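Long-range contact in DNA ligase D 3'-phosphoesterase domain-containing protein (Methanocella paludicola, PDB 5DMP), which probably trims the 3' ends of DNA as the phosphoesterase of an archaeal non-homologous end-joining repair system: residues V76-T81 with G112-G117. Numbering follows the deposited sequence.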
# COMPACT_ATOMS: atom_id res chain seq x y z
N VAL A 76 -0.24 2.65 -11.58
CA VAL A 76 -1.23 2.58 -10.52
C VAL A 76 -1.65 1.13 -10.51
O VAL A 76 -2.37 0.64 -11.39
CB VAL A 76 -2.45 3.53 -10.75
CG1 VAL A 76 -3.47 3.30 -9.62
CG2 VAL A 76 -1.91 4.99 -10.67
N TRP A 77 -1.11 0.42 -9.53
CA TRP A 77 -1.20 -1.02 -9.48
C TRP A 77 -2.50 -1.51 -8.81
O TRP A 77 -3.04 -2.54 -9.20
CB TRP A 77 0.13 -1.59 -8.84
CG TRP A 77 0.18 -3.12 -8.79
CD1 TRP A 77 0.75 -3.97 -9.73
CD2 TRP A 77 -0.33 -3.97 -7.72
NE1 TRP A 77 0.64 -5.31 -9.27
CE2 TRP A 77 -0.06 -5.33 -8.08
CE3 TRP A 77 -1.02 -3.72 -6.51
CZ2 TRP A 77 -0.43 -6.42 -7.25
CZ3 TRP A 77 -1.39 -4.79 -5.67
CH2 TRP A 77 -1.09 -6.15 -6.08
N ASP A 78 -3.02 -0.79 -7.78
CA ASP A 78 -4.32 -1.10 -7.25
C ASP A 78 -4.84 0.20 -6.65
O ASP A 78 -4.04 1.08 -6.30
CB ASP A 78 -4.26 -2.15 -6.10
CG ASP A 78 -5.62 -2.72 -5.77
OD1 ASP A 78 -6.58 -2.57 -6.58
OD2 ASP A 78 -5.84 -3.37 -4.68
N ILE A 79 -6.15 0.36 -6.61
CA ILE A 79 -6.70 1.61 -6.06
C ILE A 79 -8.12 1.28 -5.53
O ILE A 79 -8.81 0.32 -5.96
CB ILE A 79 -6.72 2.74 -7.13
CG1 ILE A 79 -6.92 4.12 -6.45
CG2 ILE A 79 -7.83 2.42 -8.18
CD1 ILE A 79 -6.54 5.30 -7.36
N GLY A 80 -8.56 2.04 -4.55
CA GLY A 80 -9.92 1.90 -4.03
C GLY A 80 -9.98 2.77 -2.78
O GLY A 80 -9.48 3.88 -2.75
N THR A 81 -10.63 2.24 -1.77
CA THR A 81 -10.81 2.95 -0.52
C THR A 81 -10.47 1.97 0.61
O THR A 81 -10.06 0.82 0.32
CB THR A 81 -12.31 3.41 -0.37
OG1 THR A 81 -13.19 2.28 -0.44
CG2 THR A 81 -12.71 4.40 -1.51
N GLY A 112 -9.93 -2.70 -2.61
CA GLY A 112 -9.28 -2.48 -3.88
C GLY A 112 -9.84 -3.40 -4.98
O GLY A 112 -10.85 -4.16 -4.75
N LYS A 113 -9.19 -3.40 -6.13
CA LYS A 113 -9.49 -4.35 -7.18
C LYS A 113 -8.61 -5.58 -7.04
O LYS A 113 -9.02 -6.68 -7.43
CB LYS A 113 -9.29 -3.75 -8.58
CG LYS A 113 -10.04 -2.43 -8.78
CD LYS A 113 -11.55 -2.62 -8.92
CE LYS A 113 -11.99 -2.41 -10.37
NZ LYS A 113 -13.26 -3.14 -10.59
N LYS A 114 -7.41 -5.42 -6.48
CA LYS A 114 -6.52 -6.56 -6.34
C LYS A 114 -6.47 -7.07 -4.90
O LYS A 114 -6.43 -8.31 -4.65
CB LYS A 114 -5.12 -6.31 -6.86
CG LYS A 114 -5.10 -5.98 -8.40
CD LYS A 114 -3.69 -5.70 -8.86
CE LYS A 114 -3.66 -5.26 -10.35
NZ LYS A 114 -2.29 -4.79 -10.71
N LEU A 115 -6.41 -6.14 -3.96
CA LEU A 115 -6.44 -6.45 -2.52
C LEU A 115 -7.79 -6.12 -1.95
O LEU A 115 -8.32 -5.01 -2.16
CB LEU A 115 -5.36 -5.63 -1.78
CG LEU A 115 -3.88 -5.73 -2.11
CD1 LEU A 115 -3.12 -5.06 -0.96
CD2 LEU A 115 -3.52 -7.24 -2.22
N LYS A 116 -8.40 -7.09 -1.27
CA LYS A 116 -9.72 -6.84 -0.68
C LYS A 116 -9.77 -7.59 0.56
O LYS A 116 -10.07 -8.80 0.55
CB LYS A 116 -10.91 -7.43 -1.48
CG LYS A 116 -10.96 -7.31 -2.97
CD LYS A 116 -12.40 -7.67 -3.41
CE LYS A 116 -12.50 -7.82 -4.93
NZ LYS A 116 -12.57 -6.50 -5.62
N GLY A 117 -9.55 -6.93 1.66
CA GLY A 117 -9.64 -7.66 2.94
C GLY A 117 -8.78 -6.98 3.98
O GLY A 117 -8.29 -5.85 3.75
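Asp78 and Trp77, the two residues of a classic beta bulge that both face Ile8 of strand 5-12, hold the turn 112-117 against strand 72-84 of the antiparallel phosphoesterase sheet. This turn links strands 105-111 and 118-123, and Gly112 N donates to Leu115 O within it. The polar part of the contact is a carboxylate set among three consecutive backbone N-H groups. CG of Asp78 is anti to the backbone N (chi1 -166°), which carries the carboxylate toward the turn; OD1 receives Lys113 N at 2.8 Å on its syn lone pair, while Leu115 N approaches OD2 at 2.9 Å from above the carboxylate plane, in a nearly straight bond (168°). Lys114 N faces both oxygens in a weak, bifurcated bond. Tyr6 OH also bonds OD2, so the buried acid is gripped from the turn and from strand 5-12, which would tend to stabilise its negative charge.

A cation-pi contact forms beside it. The side chain of Lys114, extended beyond CG, runs over one face of the Trp77 indole: CD sits 3.6 Å from the centroid of the six-membered ring in a CH-pi contact, and NZ is 3.2 Å from that of the five-membered ring. The ammonium is also held by the carbonyl oxygens of Ala152 and Asp154, which tie in the chain beyond helix 148-151. Apolar packing is slight, with Leu115 CG at the indole edge, 4.4 Å from CZ3. Farther along the strand, Gly112 CA makes a C-H...O contact with Ile79 O. Lys114 NZ also donates to Trp77 O, 2.8 Å away, in the carbonyl plane and on a lone pair.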